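Local coordinates for VMB-1 (Vibrio alginolyticus, PDB 6JV4), which probably hydrolyses beta-lactam antibiotics to substituted beta-amino acids as a zinc-dependent, subclass B1 metallo-beta-lactamase, at residues I75-S88 against I99-L111. Sequence-based numbering, arbitrary orientation.
Sequences IKSAVVTHFHEDAS and IKTYATSLTNKLL. With ZN (zinc ion), chain E; ZN (zinc ion), chain F.
The zinc-binding HxHxD loop of the metallo-beta-lactamase fold, His82 to Asp86, packs on helix 105-113 through its Phe83, whose ring lies against Leu110. Leu110 CB sits over one face of that ring, 3.8 Å from its centroid, while its CD1 follows the rim to Phe83 CD1 and CE1; His84 CD2 lies over the opposite face, toward the rim. With chi1 of 78°, Phe83 CG stands between its own backbone N and carbonyl carbon, which sets the ring with one face against Leu110. Leu111 CD2 packs 3.5 Å from Phe83 O and also meets Ser88 OG, and Thr107 CG2 rests on the Phe83 backbone.

The loop follows strand 74-79, which pairs in parallel with strand 100-104 within a sheet of the alpha-beta/beta-alpha sandwich. Three backbone bonds join them: Ala78 N to Lys100 O (2.9 Å), Tyr102 N to Ala78 O (2.8 Å) and Val80 N to Tyr102 O (3.1 Å). Beyond the last, a water bridges Val80 O, Thr104 N and Thr107 OG1, a hydroxyl also bound to Asp147. The Tyr102 ring meets strand 74-79 by its edge, with Ala78 O in the ring plane and Ser77 CB 3.9 Å from Tyr102 CE2, and its CB meets Val79 CG2; at the far end the Ile99 and Ile75 side chains cross at about a right angle, Ile99 CD1 3.8 Å from Ile75 CG2.

His82 NE2 and His84 ND1 bind one zinc ion with His144, and Asp86 OD2 binds the other with Cys163 and His205. His84 NE2 is hydrogen-bonded to Asp178, a second-shell carboxylate that helps fix the rotation of this imidazole.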
ATOM      1  N   ILE A  75       8.842  -6.638 -14.935  1.00 21.07           N
ATOM      2  CA  ILE A  75       8.598  -6.238 -13.525  1.00 20.65           C
ATOM      3  C   ILE A  75       9.942  -5.799 -12.935  1.00 20.05           C
ATOM      4  O   ILE A  75      10.811  -6.656 -12.679  1.00 20.73           O
ATOM      5  CB  ILE A  75       7.857  -7.365 -12.779  1.00 23.25           C
ATOM      6  CG1 ILE A  75       7.800  -7.057 -11.278  1.00 24.10           C
ATOM      7  CG2 ILE A  75       8.466  -8.748 -13.047  1.00 27.64           C
ATOM      8  CD1 ILE A  75       6.937  -5.893 -10.932  1.00 26.56           C
ATOM      9  N   LYS A  76      10.107  -4.496 -12.738  1.00 18.01           N
ATOM     10  CA  LYS A  76      11.373  -3.820 -12.366  1.00 18.65           C
ATOM     11  C   LYS A  76      11.532  -3.738 -10.851  1.00 18.25           C
ATOM     12  O   LYS A  76      12.656  -3.927 -10.329  1.00 17.03           O
ATOM     13  CB  LYS A  76      11.453  -2.393 -12.924  1.00 23.94           C
ATOM     14  CG  LYS A  76      12.046  -2.321 -14.320  1.00 30.89           C
ATOM     15  CD  LYS A  76      13.499  -2.780 -14.367  1.00 36.20           C
ATOM     16  CE  LYS A  76      14.056  -2.818 -15.772  1.00 41.26           C
ATOM     17  NZ  LYS A  76      15.482  -3.221 -15.767  1.00 45.38           N
ATOM     18  N   SER A  77      10.479  -3.365 -10.144  1.00 15.18           N
ATOM     19  CA  SER A  77      10.659  -3.169  -8.693  1.00 13.32           C
ATOM     20  C   SER A  77       9.302  -3.185  -8.017  1.00 13.42           C
ATOM     21  O   SER A  77       8.307  -3.091  -8.694  1.00 12.33           O
ATOM     22  CB  SER A  77      11.404  -1.898  -8.398  1.00 13.42           C
ATOM     23  OG  SER A  77      10.586  -0.753  -8.671  1.00 13.80           O
ATOM     24  N   ALA A  78       9.324  -3.321  -6.697  1.00 11.49           N
ATOM     25  CA  ALA A  78       8.124  -3.213  -5.856  1.00 10.32           C
ATOM     26  C   ALA A  78       8.486  -2.350  -4.663  1.00  9.63           C
ATOM     27  O   ALA A  78       9.640  -2.424  -4.160  1.00  9.95           O
ATOM     28  CB  ALA A  78       7.660  -4.564  -5.420  1.00 10.20           C
ATOM     29  N   VAL A  79       7.507  -1.609  -4.154  1.00  9.79           N
ATOM     30  CA  VAL A  79       7.624  -0.910  -2.862  1.00  9.54           C
ATOM     31  C   VAL A  79       6.546  -1.476  -1.941  1.00  8.64           C
ATOM     32  O   VAL A  79       5.418  -1.777  -2.413  1.00  9.92           O
ATOM     33  CB  VAL A  79       7.501   0.620  -2.983  1.00  9.65           C
ATOM     34  CG1 VAL A  79       6.151   1.060  -3.540  1.00 10.24           C
ATOM     35  CG2 VAL A  79       7.786   1.312  -1.659  1.00 10.79           C
ATOM     36  N   VAL A  80       6.891  -1.709  -0.689  1.00  8.95           N
ATOM     37  CA  VAL A  80       5.920  -2.235   0.309  1.00  9.07           C
ATOM     38  C   VAL A  80       5.607  -1.115   1.289  1.00  8.47           C
ATOM     39  O   VAL A  80       6.538  -0.369   1.673  1.00  9.45           O
ATOM     40  CB  VAL A  80       6.427  -3.512   1.013  1.00 10.52           C
ATOM     41  CG1 VAL A  80       6.763  -4.584  -0.010  1.00 11.15           C
ATOM     42  CG2 VAL A  80       7.581  -3.264   1.933  1.00 12.88           C
ATOM     43  N   THR A  81       4.339  -0.936   1.616  1.00  8.25           N
ATOM     44  CA  THR A  81       3.895   0.292   2.309  1.00  8.16           C
ATOM     45  C   THR A  81       3.835   0.091   3.811  1.00  7.99           C
ATOM     46  O   THR A  81       3.660   1.128   4.499  1.00  7.84           O
ATOM     47  CB  THR A  81       2.635   0.867   1.675  1.00  8.26           C
ATOM     48  OG1 THR A  81       1.560  -0.064   1.753  1.00  8.56           O
ATOM     49  CG2 THR A  81       2.930   1.296   0.249  1.00  8.90           C
ATOM     50  N   HIS A  82       3.885  -1.145   4.306  1.00  7.46           N
ATOM     51  CA  HIS A  82       4.140  -1.377   5.745  1.00  8.23           C
ATOM     52  C   HIS A  82       4.541  -2.824   5.973  1.00  7.81           C
ATOM     53  O   HIS A  82       4.589  -3.561   5.005  1.00  8.91           O
ATOM     54  CB  HIS A  82       3.014  -0.937   6.659  1.00  7.95           C
ATOM     55  CG  HIS A  82       1.780  -1.750   6.672  1.00  8.08           C
ATOM     56  ND1 HIS A  82       0.909  -1.751   5.623  1.00  9.44           N
ATOM     57  CD2 HIS A  82       1.219  -2.512   7.646  1.00  8.41           C
ATOM     58  CE1 HIS A  82      -0.158  -2.482   5.941  1.00  8.92           C
ATOM     59  NE2 HIS A  82       0.042  -3.005   7.163  1.00  8.76           N
ATOM     60  N   PHE A  83       4.971  -3.138   7.192  1.00  8.80           N
ATOM     61  CA  PHE A  83       5.663  -4.427   7.443  1.00  8.97           C
ATOM     62  C   PHE A  83       4.683  -5.598   7.521  1.00 10.42           C
ATOM     63  O   PHE A  83       5.179  -6.749   7.499  1.00 10.96           O
ATOM     64  CB  PHE A  83       6.527  -4.350   8.704  1.00  8.77           C
ATOM     65  CG  PHE A  83       5.793  -4.464  10.006  1.00  8.27           C
ATOM     66  CD1 PHE A  83       5.115  -3.382  10.524  1.00  8.40           C
ATOM     67  CD2 PHE A  83       5.799  -5.661  10.729  1.00  8.77           C
ATOM     68  CE1 PHE A  83       4.470  -3.460  11.752  1.00  9.29           C
ATOM     69  CE2 PHE A  83       5.139  -5.729  11.944  1.00  8.81           C
ATOM     70  CZ  PHE A  83       4.529  -4.630  12.475  1.00  8.47           C
ATOM     71  N   HIS A  84       3.372  -5.370   7.648  1.00 10.11           N
ATOM     72  CA  HIS A  84       2.384  -6.478   7.751  1.00 10.77           C
ATOM     73  C   HIS A  84       2.371  -7.298   6.442  1.00 11.63           C
ATOM     74  O   HIS A  84       2.683  -6.786   5.351  1.00 10.36           O
ATOM     75  CB  HIS A  84       0.992  -5.973   8.123  1.00 10.06           C
ATOM     76  CG  HIS A  84       0.843  -5.452   9.503  1.00  9.63           C
ATOM     77  ND1 HIS A  84      -0.194  -4.622   9.854  1.00  9.34           N
ATOM     78  CD2 HIS A  84       1.577  -5.620  10.619  1.00  9.80           C
ATOM     79  CE1 HIS A  84      -0.117  -4.327  11.136  1.00  9.70           C
ATOM     80  NE2 HIS A  84       0.970  -4.938  11.639  1.00  8.81           N
ATOM     81  N   GLU A  85       1.845  -8.533   6.506  1.00 13.55           N
ATOM     82  CA  GLU A  85       1.829  -9.504   5.385  1.00 15.54           C
ATOM     83  C   GLU A  85       0.928  -9.047   4.233  1.00 15.00           C
ATOM     84  O   GLU A  85       1.237  -9.391   3.104  1.00 15.53           O
ATOM     85  CB  GLU A  85       1.328 -10.861   5.899  1.00 19.00           C
ATOM     86  CG  GLU A  85       1.385 -11.964   4.866  1.00 25.11           C
ATOM     87  CD  GLU A  85       0.535 -13.175   5.228  1.00 31.50           C
ATOM     88  OE1 GLU A  85       0.073 -13.265   6.401  1.00 36.09           O
ATOM     89  OE2 GLU A  85       0.348 -14.019   4.351  1.00 35.71           O
ATOM     90  N   ASP A  86      -0.132  -8.272   4.463  1.00 15.07           N
ATOM     91  CA  ASP A  86      -0.959  -7.806   3.321  1.00 15.15           C
ATOM     92  C   ASP A  86      -0.197  -6.826   2.408  1.00 16.16           C
ATOM     93  O   ASP A  86      -0.635  -6.586   1.263  1.00 17.65           O
ATOM     94  CB  ASP A  86      -2.293  -7.213   3.779  1.00 17.33           C
ATOM     95  CG  ASP A  86      -2.220  -6.039   4.711  1.00 18.31           C
ATOM     96  OD1 ASP A  86      -1.153  -5.818   5.358  1.00 19.12           O
ATOM     97  OD2 ASP A  86      -3.262  -5.356   4.828  1.00 20.23           O
ATOM     98  N   ALA A  87       0.849  -6.167   2.921  1.00 13.98           N
ATOM     99  CA  ALA A  87       1.632  -5.203   2.137  1.00 13.80           C
ATOM    100  C   ALA A  87       2.930  -5.846   1.668  1.00 15.57           C
ATOM    101  O   ALA A  87       3.325  -5.530   0.546  1.00 13.11           O
ATOM    102  CB  ALA A  87       1.876  -3.958   2.941  1.00 13.78           C
ATOM    103  N   SER A  88       3.599  -6.645   2.512  1.00 13.25           N
ATOM    104  CA  SER A  88       5.021  -7.020   2.328  1.00 14.69           C
ATOM    105  C   SER A  88       5.187  -8.540   2.209  1.00 14.36           C
ATOM    106  O   SER A  88       6.323  -9.009   2.206  1.00 13.91           O
ATOM    107  CB  SER A  88       5.863  -6.485   3.455  1.00 16.55           C
ATOM    108  OG  SER A  88       5.553  -7.206   4.609  1.00 20.97           O
ATOM    109  N   ILE A  99      13.785  -9.165  -8.383  1.00 18.80           N
ATOM    110  CA  ILE A  99      12.955  -7.946  -8.560  1.00 17.09           C
ATOM    111  C   ILE A  99      13.292  -7.043  -7.371  1.00 16.34           C
ATOM    112  O   ILE A  99      13.206  -7.542  -6.247  1.00 15.18           O
ATOM    113  CB  ILE A  99      11.466  -8.321  -8.618  1.00 16.74           C
ATOM    114  CG1 ILE A  99      11.153  -9.220  -9.806  1.00 16.32           C
ATOM    115  CG2 ILE A  99      10.591  -7.067  -8.617  1.00 16.09           C
ATOM    116  CD1 ILE A  99       9.807  -9.889  -9.712  1.00 16.18           C
ATOM    117  N   LYS A 100      13.767  -5.823  -7.592  1.00 14.67           N
ATOM    118  CA  LYS A 100      14.195  -4.941  -6.481  1.00 15.40           C
ATOM    119  C   LYS A 100      12.970  -4.670  -5.593  1.00 12.22           C
ATOM    120  O   LYS A 100      11.876  -4.480  -6.133  1.00 13.02           O
ATOM    121  CB  LYS A 100      14.746  -3.593  -6.943  1.00 19.99           C
ATOM    122  CG  LYS A 100      15.972  -3.658  -7.848  1.00 25.82           C
ATOM    123  CD  LYS A 100      16.740  -2.347  -7.925  1.00 32.50           C
ATOM    124  CE  LYS A 100      18.104  -2.530  -8.577  1.00 41.01           C
ATOM    125  NZ  LYS A 100      19.177  -1.987  -7.711  1.00 48.52           N
ATOM    126  N   THR A 101      13.170  -4.776  -4.301  1.00 11.23           N
ATOM    127  CA  THR A 101      12.139  -4.455  -3.295  1.00 10.69           C
ATOM    128  C   THR A 101      12.591  -3.246  -2.519  1.00 10.62           C
ATOM    129  O   THR A 101      13.734  -3.192  -2.043  1.00 10.89           O
ATOM    130  CB  THR A 101      11.821  -5.660  -2.414  1.00 10.94           C
ATOM    131  OG1 THR A 101      13.030  -6.148  -1.821  1.00 11.59           O
ATOM    132  CG2 THR A 101      11.133  -6.769  -3.172  1.00 12.65           C
ATOM    133  N   TYR A 102      11.668  -2.322  -2.302  1.00 10.10           N
ATOM    134  CA  TYR A 102      11.969  -1.086  -1.569  1.00  9.33           C
ATOM    135  C   TYR A 102      11.112  -1.012  -0.318  1.00  9.12           C
ATOM    136  O   TYR A 102       9.934  -1.335  -0.389  1.00 10.07           O
ATOM    137  CB  TYR A 102      11.626   0.134  -2.410  1.00 10.71           C
ATOM    138  CG  TYR A 102      12.616   0.406  -3.513  1.00 11.38           C
ATOM    139  CD1 TYR A 102      13.661   1.297  -3.317  1.00 13.71           C
ATOM    140  CD2 TYR A 102      12.561  -0.299  -4.685  1.00 14.24           C
ATOM    141  CE1 TYR A 102      14.603   1.520  -4.313  1.00 15.60           C
ATOM    142  CE2 TYR A 102      13.488  -0.085  -5.695  1.00 16.88           C
ATOM    143  CZ  TYR A 102      14.494   0.846  -5.509  1.00 16.79           C
ATOM    144  OH  TYR A 102      15.368   1.051  -6.527  1.00 21.37           O
ATOM    145  N   ALA A 103      11.733  -0.649   0.791  1.00  8.56           N
ATOM    146  CA  ALA A 103      11.036  -0.444   2.075  1.00  8.82           C
ATOM    147  C   ALA A 103      11.789   0.632   2.815  1.00  9.33           C
ATOM    148  O   ALA A 103      13.030   0.727   2.633  1.00  9.49           O
ATOM    149  CB  ALA A 103      10.942  -1.720   2.881  1.00  9.12           C
ATOM    150  N   THR A 104      11.112   1.361   3.689  1.00  7.64           N
ATOM    151  CA  THR A 104      11.823   2.327   4.526  1.00  7.72           C
ATOM    152  C   THR A 104      12.657   1.596   5.579  1.00  7.80           C
ATOM    153  O   THR A 104      12.442   0.397   5.880  1.00  8.03           O
ATOM    154  CB  THR A 104      10.921   3.349   5.218  1.00  8.10           C
ATOM    155  OG1 THR A 104      10.239   2.649   6.264  1.00  8.77           O
ATOM    156  CG2 THR A 104       9.941   4.027   4.288  1.00  8.13           C
ATOM    157  N   SER A 105      13.590   2.351   6.151  1.00  8.65           N
ATOM    158  CA  SER A 105      14.409   1.911   7.308  1.00  8.88           C
ATOM    159  C   SER A 105      13.510   1.448   8.453  1.00  9.31           C
ATOM    160  O   SER A 105      13.893   0.503   9.189  1.00 10.42           O
ATOM    161  CB  SER A 105      15.363   3.020   7.738  1.00  9.27           C
ATOM    162  OG  SER A 105      14.685   4.219   8.077  1.00 10.29           O
ATOM    163  N   LEU A 106      12.402   2.124   8.689  1.00  8.94           N
ATOM    164  CA  LEU A 106      11.473   1.710   9.755  1.00  9.74           C
ATOM    165  C   LEU A 106      10.787   0.401   9.368  1.00  9.17           C
ATOM    166  O   LEU A 106      10.605  -0.479  10.266  1.00  9.65           O
ATOM    167  CB  LEU A 106      10.413   2.786  10.016  1.00 10.96           C
ATOM    168  CG  LEU A 106      10.847   4.086  10.678  1.00 12.66           C
ATOM    169  CD1 LEU A 106       9.667   5.045  10.780  1.00 13.12           C
ATOM    170  CD2 LEU A 106      11.449   3.786  12.063  1.00 13.64           C
ATOM    171  N   THR A 107      10.340   0.249   8.133  1.00  8.85           N
ATOM    172  CA  THR A 107       9.701  -1.017   7.739  1.00  8.78           C
ATOM    173  C   THR A 107      10.724  -2.162   7.952  1.00  9.28           C
ATOM    174  O   THR A 107      10.363  -3.250   8.465  1.00 10.37           O
ATOM    175  CB  THR A 107       9.139  -0.943   6.318  1.00  8.35           C
ATOM    176  OG1 THR A 107       8.107   0.046   6.303  1.00  8.60           O
ATOM    177  CG2 THR A 107       8.653  -2.292   5.856  1.00  8.45           C
ATOM    178  N   ASN A 108      11.965  -1.977   7.492  1.00 10.16           N
ATOM    179  CA  ASN A 108      12.971  -3.062   7.558  1.00 10.48           C
ATOM    180  C   ASN A 108      13.311  -3.358   9.021  1.00 11.62           C
ATOM    181  O   ASN A 108      13.463  -4.550   9.364  1.00 12.54           O
ATOM    182  CB  ASN A 108      14.210  -2.743   6.733  1.00 11.10           C
ATOM    183  CG  ASN A 108      13.955  -2.969   5.255  1.00 10.82           C
ATOM    184  OD1 ASN A 108      13.167  -3.844   4.849  1.00 11.00           O
ATOM    185  ND2 ASN A 108      14.636  -2.168   4.437  1.00 10.60           N
ATOM    186  N   LYS A 109      13.318  -2.342   9.889  1.00 12.20           N
ATOM    187  CA  LYS A 109      13.456  -2.557  11.356  1.00 11.58           C
ATOM    188  C   LYS A 109      12.390  -3.561  11.804  1.00 11.49           C
ATOM    189  O   LYS A 109      12.734  -4.519  12.573  1.00 12.79           O
ATOM    190  CB  LYS A 109      13.361  -1.260  12.147  1.00 12.87           C
ATOM    191  CG  LYS A 109      13.325  -1.471  13.664  1.00 13.35           C
ATOM    192  CD  LYS A 109      13.183  -0.221  14.432  1.00 14.68           C
ATOM    193  CE  LYS A 109      11.784   0.371  14.412  1.00 16.36           C
ATOM    194  NZ  LYS A 109      11.726   1.622  15.205  1.00 17.45           N
ATOM    195  N   LEU A 110      11.145  -3.331  11.414  1.00 11.16           N
ATOM    196  CA  LEU A 110      10.007  -4.141  11.917  1.00 11.04           C
ATOM    197  C   LEU A 110       9.965  -5.505  11.231  1.00 12.42           C
ATOM    198  O   LEU A 110       9.645  -6.498  11.931  1.00 12.20           O
ATOM    199  CB  LEU A 110       8.719  -3.343  11.778  1.00 11.50           C
ATOM    200  CG  LEU A 110       8.715  -2.095  12.653  1.00 11.90           C
ATOM    201  CD1 LEU A 110       7.491  -1.234  12.423  1.00 11.92           C
ATOM    202  CD2 LEU A 110       8.802  -2.479  14.112  1.00 11.71           C
ATOM    203  N   LEU A 111      10.391  -5.605   9.974  1.00 11.33           N
ATOM    204  CA  LEU A 111      10.502  -6.948   9.359  1.00 12.74           C
ATOM    205  C   LEU A 111      11.588  -7.716  10.119  1.00 14.18           C
ATOM    206  O   LEU A 111      11.354  -8.912  10.470  1.00 17.05           O
ATOM    207  CB  LEU A 111      10.836  -6.802   7.878  1.00 12.37           C
ATOM    208  CG  LEU A 111       9.712  -6.265   7.001  1.00 11.94           C
ATOM    209  CD1 LEU A 111      10.284  -5.885   5.637  1.00 11.51           C
ATOM    210  CD2 LEU A 111       8.577  -7.251   6.834  1.00 13.34           C
TER
HETATM  211 ZN    ZN E 301      -1.400  -3.707   8.557  1.00 10.96          ZN
HETATM  212 ZN    ZN F 302      -4.192  -4.133   6.220  1.00 21.21          ZN
HETATM  213  O   HOH W   1      14.772  -5.297 -10.638  1.00 32.19           O
HETATM  214  O   HOH W   2       8.248   0.872   3.640  1.00  8.51           O